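Local coordinates for halotolerant alpha-type carbonic anhydrase (dCA II) (Dunaliella salina, PDB 1Y7W), which catalyses the reversible hydration of carbon dioxide to bicarbonate as a zinc-dependent carbonic anhydrase that tolerates high salt, at residues F30-L35 / T232-D237; K122-I127 / T163-V168; S136-N141 / V240-F245. All coordinates share one frame; numbering follows the deposited sequence.

Contact 1: F30-L35 / T232-D237; sequences FDWPGL and TTPGCD. With ACY (acetic acid), chain E.
Pro234 turns its CG-CD edge onto the face of Trp32: CD sits over the indole, 3.6 Å from the centroid of the six-membered ring and only 12° off the ring normal. CD makes the CH-pi contact, and the neighbouring CG packs on the same face nearer the ring fusion, with Pro234 CG 3.7 Å from Trp32 CD2. Trp32 and Pro234 cross at about a right angle. The indole reaches the proline because chi1 (-68°) sets CG beside the backbone N and opposite the carbonyl carbon. A second approach comes at the rim, where Thr232 O lies in the indole plane, 3.3 Å from Trp32 CZ3. That places a partly negative carbonyl oxygen against the more positive C-H edge. Cys236 SG comes in obliquely, 4.3 Å from Trp32 CE3, while its disulfide to Cys46 ties the same turn to another loop. This turn follows strand 224-229 and leads into strand 240-251; it carries a cis peptide between Pro234 and Gly235 and is closed by Cys236 N to Thr233 O, 2.8 Å. It corresponds to the active-site loop of alpha-carbonic anhydrases, with the Thr232 side chain about 4 Å from the zinc ion. Thr232 OG1 is hydrogen-bonded to Glu137, the Thr-Glu pair familiar from this family, and the backbone N of the same threonine gives a nearly straight bond (2.8 Å, 167°) to OXT of an acetic acid molecule, probably from the crystallisation liquor. At the far end of the indole, Trp32 NE1 is hydrogen-bonded to the carbonyl of Asp24, and Tyr23 packs edge-to-face with the ring.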
ATOM      1  N   PHE A  30       9.104 -12.917 -10.305  1.00 17.28           N
ATOM      2  CA  PHE A  30       9.767 -13.135 -11.584  1.00 18.06           C
ATOM      3  C   PHE A  30       9.029 -14.245 -12.353  1.00 16.60           C
ATOM      4  O   PHE A  30       9.021 -14.217 -13.575  1.00 17.58           O
ATOM      5  CB  PHE A  30      11.256 -13.569 -11.366  1.00 17.05           C
ATOM      6  CG  PHE A  30      12.039 -13.763 -12.632  1.00 18.25           C
ATOM      7  CD1 PHE A  30      12.248 -12.729 -13.528  1.00 17.33           C
ATOM      8  CD2 PHE A  30      12.668 -14.990 -12.875  1.00 19.78           C
ATOM      9  CE1 PHE A  30      13.087 -12.907 -14.645  1.00 17.66           C
ATOM     10  CE2 PHE A  30      13.488 -15.170 -13.983  1.00 20.11           C
ATOM     11  CZ  PHE A  30      13.690 -14.121 -14.861  1.00 17.18           C
ATOM     12  N   ASP A  31       8.511 -15.209 -11.617  1.00 16.29           N
ATOM     13  CA  ASP A  31       7.783 -16.383 -12.157  1.00 17.86           C
ATOM     14  C   ASP A  31       6.301 -16.184 -12.486  1.00 17.90           C
ATOM     15  O   ASP A  31       5.715 -16.976 -13.259  1.00 19.00           O
ATOM     16  CB  ASP A  31       7.878 -17.592 -11.187  1.00 16.21           C
ATOM     17  CG  ASP A  31       7.425 -17.284  -9.767  1.00 18.41           C
ATOM     18  OD1 ASP A  31       7.504 -16.131  -9.292  1.00 18.65           O
ATOM     19  OD2 ASP A  31       6.987 -18.237  -9.094  1.00 22.85           O
ATOM     20  N   TRP A  32       5.716 -15.136 -11.931  1.00 18.02           N
ATOM     21  CA  TRP A  32       4.270 -14.892 -12.101  1.00 18.50           C
ATOM     22  C   TRP A  32       3.729 -14.828 -13.529  1.00 18.94           C
ATOM     23  O   TRP A  32       2.703 -15.466 -13.816  1.00 19.68           O
ATOM     24  CB  TRP A  32       3.831 -13.590 -11.399  1.00 15.07           C
ATOM     25  CG  TRP A  32       3.916 -13.649  -9.903  1.00 15.64           C
ATOM     26  CD1 TRP A  32       4.250 -14.716  -9.121  1.00 16.09           C
ATOM     27  CD2 TRP A  32       3.781 -12.536  -9.034  1.00 16.77           C
ATOM     28  NE1 TRP A  32       4.349 -14.329  -7.788  1.00 18.04           N
ATOM     29  CE2 TRP A  32       4.084 -12.989  -7.714  1.00 17.63           C
ATOM     30  CE3 TRP A  32       3.465 -11.187  -9.243  1.00 16.49           C
ATOM     31  CZ2 TRP A  32       4.077 -12.139  -6.617  1.00 17.56           C
ATOM     32  CZ3 TRP A  32       3.460 -10.339  -8.142  1.00 15.19           C
ATOM     33  CH2 TRP A  32       3.763 -10.825  -6.849  1.00 16.68           C
ATOM     34  N   PRO A  33       4.381 -14.063 -14.418  1.00 18.32           N
ATOM     35  CA  PRO A  33       3.902 -13.962 -15.802  1.00 20.49           C
ATOM     36  C   PRO A  33       3.906 -15.303 -16.574  1.00 22.52           C
ATOM     37  O   PRO A  33       3.167 -15.492 -17.564  1.00 23.83           O
ATOM     38  CB  PRO A  33       4.860 -12.970 -16.427  1.00 19.90           C
ATOM     39  CG  PRO A  33       5.397 -12.146 -15.236  1.00 21.00           C
ATOM     40  CD  PRO A  33       5.574 -13.223 -14.204  1.00 18.51           C
ATOM     41  N   GLY A  34       4.745 -16.234 -16.139  1.00 22.49           N
ATOM     42  CA  GLY A  34       4.849 -17.504 -16.830  1.00 24.51           C
ATOM     43  C   GLY A  34       4.042 -18.641 -16.240  1.00 25.26           C
ATOM     44  O   GLY A  34       3.979 -19.729 -16.854  1.00 27.83           O
ATOM     45  N   LEU A  35       3.406 -18.444 -15.092  1.00 24.01           N
ATOM     46  CA  LEU A  35       2.639 -19.519 -14.487  1.00 23.87           C
ATOM     47  C   LEU A  35       1.486 -19.914 -15.398  1.00 27.43           C
ATOM     48  O   LEU A  35       0.776 -19.061 -15.922  1.00 22.30           O
ATOM     49  CB  LEU A  35       2.092 -19.132 -13.141  1.00 23.21           C
ATOM     50  CG  LEU A  35       3.165 -18.760 -12.114  1.00 25.64           C
ATOM     51  CD1 LEU A  35       2.495 -18.221 -10.901  1.00 22.31           C
ATOM     52  CD2 LEU A  35       4.049 -20.000 -11.808  1.00 23.93           C
ATOM     53  N   THR A 232       0.251  -4.823  -7.374  1.00 16.27           N
ATOM     54  CA  THR A 232       1.588  -5.464  -7.315  1.00 17.37           C
ATOM     55  C   THR A 232       1.470  -6.950  -6.904  1.00 17.82           C
ATOM     56  O   THR A 232       2.447  -7.583  -6.564  1.00 16.66           O
ATOM     57  CB  THR A 232       2.538  -4.703  -6.354  1.00 13.29           C
ATOM     58  OG1 THR A 232       2.005  -4.778  -5.028  1.00 14.11           O
ATOM     59  CG2 THR A 232       2.688  -3.226  -6.782  1.00 14.77           C
ATOM     60  N   THR A 233       0.241  -7.496  -6.932  1.00 18.93           N
ATOM     61  CA  THR A 233      -0.002  -8.892  -6.667  1.00 19.07           C
ATOM     62  C   THR A 233      -0.849  -9.369  -7.835  1.00 20.81           C
ATOM     63  O   THR A 233      -1.541  -8.538  -8.471  1.00 19.28           O
ATOM     64  CB  THR A 233      -0.870  -9.134  -5.386  1.00 22.60           C
ATOM     65  OG1 THR A 233      -2.082  -8.362  -5.462  1.00 24.77           O
ATOM     66  CG2 THR A 233      -0.088  -8.707  -4.107  1.00 22.25           C
ATOM     67  N   PRO A 234      -0.796 -10.676  -8.154  1.00 19.71           N
ATOM     68  CA  PRO A 234      -1.638 -11.151  -9.288  1.00 19.63           C
ATOM     69  C   PRO A 234      -3.132 -10.825  -8.965  1.00 19.12           C
ATOM     70  O   PRO A 234      -3.507 -10.928  -7.810  1.00 19.26           O
ATOM     71  CB  PRO A 234      -1.395 -12.649  -9.288  1.00 20.32           C
ATOM     72  CG  PRO A 234       0.119 -12.767  -8.884  1.00 18.52           C
ATOM     73  CD  PRO A 234       0.205 -11.718  -7.742  1.00 20.89           C
ATOM     74  N   GLY A 235      -3.997 -10.537  -9.952  1.00 19.58           N
ATOM     75  CA  GLY A 235      -3.668 -10.555 -11.380  1.00 16.75           C
ATOM     76  C   GLY A 235      -2.934  -9.355 -11.995  1.00 18.58           C
ATOM     77  O   GLY A 235      -2.970  -9.213 -13.208  1.00 17.19           O
ATOM     78  N   CYS A 236      -2.307  -8.479 -11.179  1.00 17.32           N
ATOM     79  CA  CYS A 236      -1.537  -7.343 -11.686  1.00 17.45           C
ATOM     80  C   CYS A 236      -2.359  -6.388 -12.551  1.00 17.01           C
ATOM     81  O   CYS A 236      -1.832  -5.770 -13.451  1.00 15.46           O
ATOM     82  CB  CYS A 236      -0.379  -7.857 -12.532  1.00 18.95           C
ATOM     83  SG  CYS A 236       0.663  -9.054 -11.634  1.00 19.55           S
ATOM     84  N   ASP A 237      -3.655  -6.294 -12.286  1.00 17.02           N
ATOM     85  CA  ASP A 237      -4.501  -5.409 -13.090  1.00 18.07           C
ATOM     86  C   ASP A 237      -3.949  -4.002 -13.208  1.00 17.65           C
ATOM     87  O   ASP A 237      -3.651  -3.389 -12.205  1.00 16.12           O
ATOM     88  CB  ASP A 237      -5.892  -5.212 -12.449  1.00 19.04           C
ATOM     89  CG  ASP A 237      -6.524  -6.500 -11.908  1.00 21.70           C
ATOM     90  OD1 ASP A 237      -5.885  -7.567 -11.766  1.00 20.11           O
ATOM     91  OD2 ASP A 237      -7.715  -6.429 -11.554  1.00 19.39           O
TER
HETATM   92  C   ACY E 279      -1.626  -2.886  -4.370  1.00 40.79           C
HETATM   93  O   ACY E 279      -1.051  -2.451  -3.277  1.00 40.43           O
HETATM   94  OXT ACY E 279      -1.044  -3.594  -5.200  1.00 39.56           O
HETATM   95  CH3 ACY E 279      -3.075  -2.475  -4.530  1.00 40.63           C

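Contact 2: K122-I127 / T163-V168; sequences KSFVPI and TAQLAV
Leu166 O accepts two N-H groups, on a peptide that lies beside the Phe124 ring, with Leu166 C 4.0 Å from Phe124 CE1. Lys241 N of the parallel neighbour strand 240-251 gives Leu166 O a backbone bond, and the side-chain amide of Gln165 adds a second, Gln165 NE2 to Leu166 O, at 3.1 Å. This amide bond is nearly straight at the hydrogen (168°), meets the carbonyl at 135°, and uses the amide in its own plane. The chain of Gln165 gets there by leaving with CG opposite the backbone N and then bending at chi2 (73°), which folds the amide back over the start of strand 166-175, to the carbonyl of the next residue. The methylene at that bend faces Phe124: Gln165 CG is 3.9 Å from Phe124 CZ, in the plane of the ring and at its edge. Gln165 O also meets the rim, 3.7 Å from Phe124 CE1. Over the ring face stands the methyl of Ala167, with CB 3.6 Å from Phe124 CD1, a CH-pi contact displaced toward that side of the ring. Strands 120-133 and 166-175 are not neighbours in the central sheet of the fold; strand 147-155 runs between them, so Phe124 and Ala167 meet across it, both also touching Met153. Ile115 and Ile117 of strand 114-117 join the cluster. At its polar end, Glu155 takes a salt bridge from Lys122 and a hydrogen bond from Gln165 N, which would probably keep its carboxylate ionised. Between the two segments, then, the attraction is probably mostly dispersion and weak C-H contacts, while one N-H of the Gln165 amide is spent on backbone.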
ATOM      1  N   LYS A 122     -13.188  12.290  -9.754  1.00 21.05           N
ATOM      2  CA  LYS A 122     -13.771  11.156  -9.060  1.00 20.14           C
ATOM      3  C   LYS A 122     -13.399  11.155  -7.591  1.00 18.19           C
ATOM      4  O   LYS A 122     -12.338  11.619  -7.209  1.00 18.32           O
ATOM      5  CB  LYS A 122     -13.319   9.858  -9.692  1.00 22.45           C
ATOM      6  CG  LYS A 122     -13.830   9.635 -11.128  1.00 24.92           C
ATOM      7  CD  LYS A 122     -13.167   8.381 -11.678  1.00 27.91           C
ATOM      8  CE  LYS A 122     -13.632   8.060 -13.137  1.00 31.15           C
ATOM      9  NZ  LYS A 122     -14.521   6.859 -13.244  1.00 31.98           N
ATOM     10  N   SER A 123     -14.290  10.647  -6.748  1.00 17.40           N
ATOM     11  CA  SER A 123     -13.996  10.559  -5.293  1.00 18.28           C
ATOM     12  C   SER A 123     -13.450   9.151  -5.020  1.00 17.36           C
ATOM     13  O   SER A 123     -13.884   8.189  -5.674  1.00 19.05           O
ATOM     14  CB  SER A 123     -15.295  10.754  -4.493  1.00 21.42           C
ATOM     15  OG  SER A 123     -15.643  12.121  -4.497  1.00 21.06           O
ATOM     16  N   PHE A 124     -12.509   9.032  -4.080  1.00 18.68           N
ATOM     17  CA  PHE A 124     -11.938   7.733  -3.767  1.00 17.64           C
ATOM     18  C   PHE A 124     -12.184   7.320  -2.323  1.00 17.32           C
ATOM     19  O   PHE A 124     -12.019   8.105  -1.407  1.00 16.46           O
ATOM     20  CB  PHE A 124     -10.439   7.762  -4.084  1.00 17.68           C
ATOM     21  CG  PHE A 124     -10.191   7.648  -5.553  1.00 18.89           C
ATOM     22  CD1 PHE A 124      -9.989   6.403  -6.141  1.00 19.03           C
ATOM     23  CD2 PHE A 124     -10.324   8.780  -6.382  1.00 20.47           C
ATOM     24  CE1 PHE A 124      -9.916   6.276  -7.551  1.00 19.36           C
ATOM     25  CE2 PHE A 124     -10.248   8.652  -7.805  1.00 17.85           C
ATOM     26  CZ  PHE A 124     -10.042   7.404  -8.361  1.00 18.10           C
ATOM     27  N   VAL A 125     -12.602   6.075  -2.164  1.00 16.64           N
ATOM     28  CA  VAL A 125     -12.911   5.544  -0.840  1.00 17.78           C
ATOM     29  C   VAL A 125     -11.800   4.580  -0.344  1.00 15.69           C
ATOM     30  O   VAL A 125     -11.554   3.601  -0.980  1.00 16.65           O
ATOM     31  CB  VAL A 125     -14.238   4.737  -0.899  1.00 18.17           C
ATOM     32  CG1 VAL A 125     -14.601   4.213   0.475  1.00 19.74           C
ATOM     33  CG2 VAL A 125     -15.385   5.678  -1.519  1.00 18.14           C
ATOM     34  N   PRO A 126     -11.127   4.895   0.757  1.00 18.16           N
ATOM     35  CA  PRO A 126     -10.087   3.998   1.304  1.00 18.63           C
ATOM     36  C   PRO A 126     -10.790   2.685   1.668  1.00 20.25           C
ATOM     37  O   PRO A 126     -11.841   2.715   2.355  1.00 19.85           O
ATOM     38  CB  PRO A 126      -9.610   4.725   2.560  1.00 18.46           C
ATOM     39  CG  PRO A 126      -9.840   6.191   2.221  1.00 17.91           C
ATOM     40  CD  PRO A 126     -11.201   6.159   1.504  1.00 17.37           C
ATOM     41  N   ILE A 127     -10.252   1.546   1.207  1.00 19.39           N
ATOM     42  CA  ILE A 127     -10.903   0.276   1.514  1.00 20.44           C
ATOM     43  C   ILE A 127     -10.052  -0.647   2.423  1.00 20.63           C
ATOM     44  O   ILE A 127     -10.573  -1.576   3.039  1.00 20.86           O
ATOM     45  CB  ILE A 127     -11.371  -0.481   0.226  1.00 22.56           C
ATOM     46  CG1 ILE A 127     -10.227  -0.565  -0.780  1.00 23.69           C
ATOM     47  CG2 ILE A 127     -12.620   0.280  -0.429  1.00 20.31           C
ATOM     48  CD1 ILE A 127     -10.457  -1.602  -1.890  1.00 26.98           C
ATOM     49  N   THR A 163     -13.536  -4.121 -12.017  1.00 20.44           N
ATOM     50  CA  THR A 163     -12.696  -3.364 -12.906  1.00 21.21           C
ATOM     51  C   THR A 163     -12.565  -1.912 -12.492  1.00 21.24           C
ATOM     52  O   THR A 163     -12.142  -1.067 -13.296  1.00 20.42           O
ATOM     53  CB  THR A 163     -13.256  -3.391 -14.322  1.00 24.16           C
ATOM     54  OG1 THR A 163     -14.540  -2.745 -14.325  1.00 27.74           O
ATOM     55  CG2 THR A 163     -13.437  -4.853 -14.773  1.00 25.24           C
ATOM     56  N   ALA A 164     -12.917  -1.625 -11.238  1.00 20.15           N
ATOM     57  CA  ALA A 164     -12.900  -0.254 -10.724  1.00 18.80           C
ATOM     58  C   ALA A 164     -11.556   0.459 -10.754  1.00 18.90           C
ATOM     59  O   ALA A 164     -10.493  -0.176 -10.586  1.00 18.40           O
ATOM     60  CB  ALA A 164     -13.437  -0.251  -9.264  1.00 20.35           C
ATOM     61  N   GLN A 165     -11.593   1.766 -11.018  1.00 17.88           N
ATOM     62  CA  GLN A 165     -10.348   2.551 -10.979  1.00 17.78           C
ATOM     63  C   GLN A 165      -9.900   2.557  -9.495  1.00 18.30           C
ATOM     64  O   GLN A 165     -10.751   2.784  -8.578  1.00 15.92           O
ATOM     65  CB  GLN A 165     -10.624   3.991 -11.420  1.00 18.63           C
ATOM     66  CG  GLN A 165      -9.418   4.864 -11.199  1.00 18.84           C
ATOM     67  CD  GLN A 165      -8.339   4.551 -12.227  1.00 21.97           C
ATOM     68  OE1 GLN A 165      -8.565   4.768 -13.412  1.00 18.93           O
ATOM     69  NE2 GLN A 165      -7.150   4.069 -11.776  1.00 16.80           N
ATOM     70  N   LEU A 166      -8.609   2.263  -9.248  1.00 17.08           N
ATOM     71  CA  LEU A 166      -8.079   2.327  -7.892  1.00 16.94           C
ATOM     72  C   LEU A 166      -7.050   3.462  -7.746  1.00 15.07           C
ATOM     73  O   LEU A 166      -6.487   3.928  -8.741  1.00 15.95           O
ATOM     74  CB  LEU A 166      -7.376   0.997  -7.498  1.00 16.76           C
ATOM     75  CG  LEU A 166      -8.224  -0.279  -7.606  1.00 15.35           C
ATOM     76  CD1 LEU A 166      -7.406  -1.498  -7.131  1.00 18.12           C
ATOM     77  CD2 LEU A 166      -9.476  -0.075  -6.681  1.00 17.77           C
ATOM     78  N   ALA A 167      -6.832   3.927  -6.513  1.00 13.28           N
ATOM     79  CA  ALA A 167      -5.773   4.928  -6.263  1.00 13.91           C
ATOM     80  C   ALA A 167      -5.049   4.387  -5.055  1.00 15.20           C
ATOM     81  O   ALA A 167      -5.708   4.043  -4.053  1.00 15.97           O
ATOM     82  CB  ALA A 167      -6.374   6.284  -5.928  1.00 16.12           C
ATOM     83  N   VAL A 168      -3.719   4.261  -5.122  1.00 13.42           N
ATOM     84  CA  VAL A 168      -3.017   3.730  -3.964  1.00 14.79           C
ATOM     85  C   VAL A 168      -1.945   4.732  -3.503  1.00 14.72           C
ATOM     86  O   VAL A 168      -1.237   5.356  -4.336  1.00 16.79           O
ATOM     87  CB  VAL A 168      -2.390   2.324  -4.260  1.00 15.67           C
ATOM     88  CG1 VAL A 168      -1.522   1.832  -3.013  1.00 15.59           C
ATOM     89  CG2 VAL A 168      -3.535   1.321  -4.591  1.00 17.69           C
TER

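Contact 3: S136-N141 / V240-F245; sequences SEHTIN and VKWHVF
His138 meets Trp242 in a T-shaped (edge-to-face) stack, against the strand 240-251 that belongs to the central beta sheet of the alpha-carbonic anhydrase fold. The imidazole drives its CE1 edge onto one face of the indole, centroids 4.9 Å apart and planes at 61°; His138 CE1 lies 3.7 Å from Trp242 CE3. Two residues along the strand, Val244 presents CG2 almost exactly over the middle of the imidazole, 3.7 Å from its centroid, in a CH-pi contact. With chi1 at -177°, CG1 stands opposite the backbone N, and the other methyl is the one brought to the ring. Further out, Ile140 CD1 comes to 4.3 Å from Phe245 O.

Both imidazole nitrogens are held from outside: ND1 by Glu148 and NE2 by the hydroxyl of Tyr227, which together fix the rotation of the ring. Trp242 NE1 bonds to the carbonyl of Ser230, steadying an indole about 5 Å from the zinc ion. Behind His138, its own backbone is fastened by Ser136 OG, which donates to His138 O at 2.8 Å, with an angle of 171° at the oxygen.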
ATOM      1  N   SER A 136      11.000  -2.921   0.539  1.00 15.31           N
ATOM      2  CA  SER A 136       9.937  -2.168  -0.095  1.00 16.72           C
ATOM      3  C   SER A 136       9.731  -2.631  -1.566  1.00 17.54           C
ATOM      4  O   SER A 136      10.652  -3.223  -2.186  1.00 15.35           O
ATOM      5  CB  SER A 136      10.266  -0.673  -0.089  1.00 16.33           C
ATOM      6  OG  SER A 136      11.486  -0.439  -0.776  1.00 18.71           O
ATOM      7  N   GLU A 137       8.527  -2.403  -2.103  1.00 15.29           N
ATOM      8  CA  GLU A 137       8.248  -2.725  -3.516  1.00 17.15           C
ATOM      9  C   GLU A 137       8.833  -1.602  -4.388  1.00 17.28           C
ATOM     10  O   GLU A 137       9.667  -1.840  -5.283  1.00 17.23           O
ATOM     11  CB  GLU A 137       6.727  -2.862  -3.706  1.00 16.35           C
ATOM     12  CG  GLU A 137       6.217  -4.048  -2.901  1.00 15.15           C
ATOM     13  CD  GLU A 137       4.951  -4.668  -3.503  1.00 16.03           C
ATOM     14  OE1 GLU A 137       3.966  -3.927  -3.716  1.00 14.08           O
ATOM     15  OE2 GLU A 137       4.951  -5.875  -3.751  1.00 15.58           O
ATOM     16  N   HIS A 138       8.417  -0.358  -4.158  1.00 14.96           N
ATOM     17  CA  HIS A 138       9.062   0.720  -4.929  1.00 16.90           C
ATOM     18  C   HIS A 138      10.453   1.004  -4.338  1.00 16.99           C
ATOM     19  O   HIS A 138      10.699   0.652  -3.176  1.00 17.00           O
ATOM     20  CB  HIS A 138       8.306   2.046  -4.847  1.00 15.26           C
ATOM     21  CG  HIS A 138       6.995   2.012  -5.551  1.00 16.87           C
ATOM     22  ND1 HIS A 138       5.857   1.487  -4.962  1.00 15.75           N
ATOM     23  CD2 HIS A 138       6.654   2.347  -6.823  1.00 16.70           C
ATOM     24  CE1 HIS A 138       4.872   1.496  -5.850  1.00 15.41           C
ATOM     25  NE2 HIS A 138       5.325   2.005  -6.981  1.00 16.83           N
ATOM     26  N   THR A 139      11.339   1.566  -5.168  1.00 17.01           N
ATOM     27  CA  THR A 139      12.640   2.030  -4.690  1.00 17.91           C
ATOM     28  C   THR A 139      12.650   3.524  -5.046  1.00 19.76           C
ATOM     29  O   THR A 139      11.884   3.961  -5.917  1.00 19.45           O
ATOM     30  CB  THR A 139      13.852   1.332  -5.383  1.00 18.61           C
ATOM     31  OG1 THR A 139      13.715   1.399  -6.801  1.00 19.94           O
ATOM     32  CG2 THR A 139      13.995  -0.103  -4.920  1.00 17.25           C
ATOM     33  N   ILE A 140      13.484   4.317  -4.355  1.00 19.27           N
ATOM     34  CA  ILE A 140      13.630   5.745  -4.600  1.00 21.07           C
ATOM     35  C   ILE A 140      15.137   5.925  -4.867  1.00 22.32           C
ATOM     36  O   ILE A 140      15.984   5.589  -4.027  1.00 20.80           O
ATOM     37  CB  ILE A 140      13.186   6.593  -3.372  1.00 20.93           C
ATOM     38  CG1 ILE A 140      11.702   6.295  -3.050  1.00 22.27           C
ATOM     39  CG2 ILE A 140      13.259   8.070  -3.717  1.00 22.37           C
ATOM     40  CD1 ILE A 140      11.194   7.086  -1.802  1.00 21.12           C
ATOM     41  N   ASN A 141      15.442   6.431  -6.052  1.00 22.32           N
ATOM     42  CA  ASN A 141      16.820   6.534  -6.523  1.00 24.25           C
ATOM     43  C   ASN A 141      17.590   5.219  -6.332  1.00 24.33           C
ATOM     44  O   ASN A 141      18.761   5.191  -5.940  1.00 24.63           O
ATOM     45  CB  ASN A 141      17.507   7.762  -5.884  1.00 24.24           C
ATOM     46  CG  ASN A 141      16.775   9.015  -6.230  1.00 24.32           C
ATOM     47  OD1 ASN A 141      16.467   9.230  -7.389  1.00 28.01           O
ATOM     48  ND2 ASN A 141      16.438   9.820  -5.239  1.00 26.59           N
ATOM     49  N   VAL A 240      -4.443   1.148 -11.471  1.00 16.44           N
ATOM     50  CA  VAL A 240      -4.032   1.908 -10.285  1.00 16.26           C
ATOM     51  C   VAL A 240      -3.336   3.228 -10.519  1.00 17.75           C
ATOM     52  O   VAL A 240      -2.331   3.275 -11.228  1.00 16.23           O
ATOM     53  CB  VAL A 240      -3.042   1.101  -9.390  1.00 17.85           C
ATOM     54  CG1 VAL A 240      -2.592   1.969  -8.186  1.00 14.68           C
ATOM     55  CG2 VAL A 240      -3.701  -0.163  -8.894  1.00 18.44           C
ATOM     56  N   LYS A 241      -3.853   4.307  -9.917  1.00 15.65           N
ATOM     57  CA  LYS A 241      -3.146   5.591  -9.985  1.00 16.80           C
ATOM     58  C   LYS A 241      -2.260   5.541  -8.706  1.00 17.65           C
ATOM     59  O   LYS A 241      -2.777   5.494  -7.574  1.00 16.39           O
ATOM     60  CB  LYS A 241      -4.115   6.767  -9.886  1.00 17.02           C
ATOM     61  CG  LYS A 241      -5.079   6.832 -11.038  1.00 18.16           C
ATOM     62  CD  LYS A 241      -4.401   6.725 -12.399  1.00 17.28           C
ATOM     63  CE  LYS A 241      -5.408   7.031 -13.492  1.00 18.44           C
ATOM     64  NZ  LYS A 241      -4.699   6.898 -14.825  1.00 17.44           N
ATOM     65  N   TRP A 242      -0.935   5.533  -8.894  1.00 17.13           N
ATOM     66  CA  TRP A 242      -0.026   5.428  -7.770  1.00 15.31           C
ATOM     67  C   TRP A 242       0.401   6.801  -7.248  1.00 14.98           C
ATOM     68  O   TRP A 242       0.579   7.756  -8.028  1.00 14.62           O
ATOM     69  CB  TRP A 242       1.248   4.597  -8.175  1.00 15.39           C
ATOM     70  CG  TRP A 242       1.017   3.109  -8.054  1.00 12.75           C
ATOM     71  CD1 TRP A 242       0.647   2.219  -9.050  1.00 14.41           C
ATOM     72  CD2 TRP A 242       1.085   2.371  -6.862  1.00 13.96           C
ATOM     73  NE1 TRP A 242       0.499   0.956  -8.528  1.00 13.53           N
ATOM     74  CE2 TRP A 242       0.766   1.027  -7.176  1.00 14.17           C
ATOM     75  CE3 TRP A 242       1.393   2.713  -5.535  1.00 14.23           C
ATOM     76  CZ2 TRP A 242       0.752   0.013  -6.207  1.00 14.43           C
ATOM     77  CZ3 TRP A 242       1.390   1.722  -4.574  1.00 15.98           C
ATOM     78  CH2 TRP A 242       1.066   0.368  -4.919  1.00 16.36           C
ATOM     79  N   HIS A 243       0.563   6.890  -5.931  1.00 15.24           N
ATOM     80  CA  HIS A 243       1.026   8.127  -5.287  1.00 13.70           C
ATOM     81  C   HIS A 243       2.073   7.642  -4.262  1.00 17.25           C
ATOM     82  O   HIS A 243       1.729   7.208  -3.169  1.00 17.98           O
ATOM     83  CB  HIS A 243      -0.127   8.849  -4.565  1.00 14.91           C
ATOM     84  CG  HIS A 243      -1.355   9.048  -5.403  1.00 15.75           C
ATOM     85  ND1 HIS A 243      -2.177   8.004  -5.783  1.00 14.20           N
ATOM     86  CD2 HIS A 243      -1.878  10.163  -5.968  1.00 14.93           C
ATOM     87  CE1 HIS A 243      -3.138   8.467  -6.565  1.00 16.49           C
ATOM     88  NE2 HIS A 243      -2.980   9.769  -6.696  1.00 16.65           N
ATOM     89  N   VAL A 244       3.350   7.691  -4.621  1.00 16.68           N
ATOM     90  CA  VAL A 244       4.403   7.231  -3.725  1.00 18.61           C
ATOM     91  C   VAL A 244       5.087   8.425  -3.033  1.00 17.65           C
ATOM     92  O   VAL A 244       5.786   9.184  -3.688  1.00 16.49           O
ATOM     93  CB  VAL A 244       5.427   6.404  -4.521  1.00 18.22           C
ATOM     94  CG1 VAL A 244       6.481   5.858  -3.586  1.00 19.95           C
ATOM     95  CG2 VAL A 244       4.708   5.264  -5.217  1.00 18.13           C
ATOM     96  N   PHE A 245       4.821   8.618  -1.733  1.00 16.96           N
ATOM     97  CA  PHE A 245       5.412   9.722  -0.973  1.00 18.32           C
ATOM     98  C   PHE A 245       6.890   9.498  -0.835  1.00 18.17           C
ATOM     99  O   PHE A 245       7.296   8.451  -0.441  1.00 17.11           O
ATOM    100  CB  PHE A 245       4.720   9.822   0.387  1.00 19.56           C
ATOM    101  CG  PHE A 245       3.338  10.354   0.247  1.00 22.40           C
ATOM    102  CD1 PHE A 245       3.066  11.690   0.548  1.00 24.44           C
ATOM    103  CD2 PHE A 245       2.342   9.575  -0.370  1.00 24.24           C
ATOM    104  CE1 PHE A 245       1.804  12.273   0.246  1.00 24.32           C
ATOM    105  CE2 PHE A 245       1.078  10.122  -0.693  1.00 25.10           C
ATOM    106  CZ  PHE A 245       0.809  11.485  -0.372  1.00 26.96           C
TER

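How the contacts relate
From the N terminus, the loop 30-35 meets 232-237 far along the chain, so contact 1 closes a loop of 196 residues and ties the N-terminal region to the turn beside the zinc. Contact 2, a shorter loop of 35 residues from strand 120-133 to strand 166-175, is nested inside it. Contact 3 starts within contact 2 at 136-141 and ends past contact 1 at 240-245, crossing both. Contacts 2 and 3 both reach the central sheet through neighbouring strands 166-175 and 240-251, where Val168 N reaches Lys241 O at 2.9 Å. Contacts 1 and 3 meet near the metal, with Thr232 CG2 3.8 Å from Trp242 CZ2; contacts 1 and 2 do not touch.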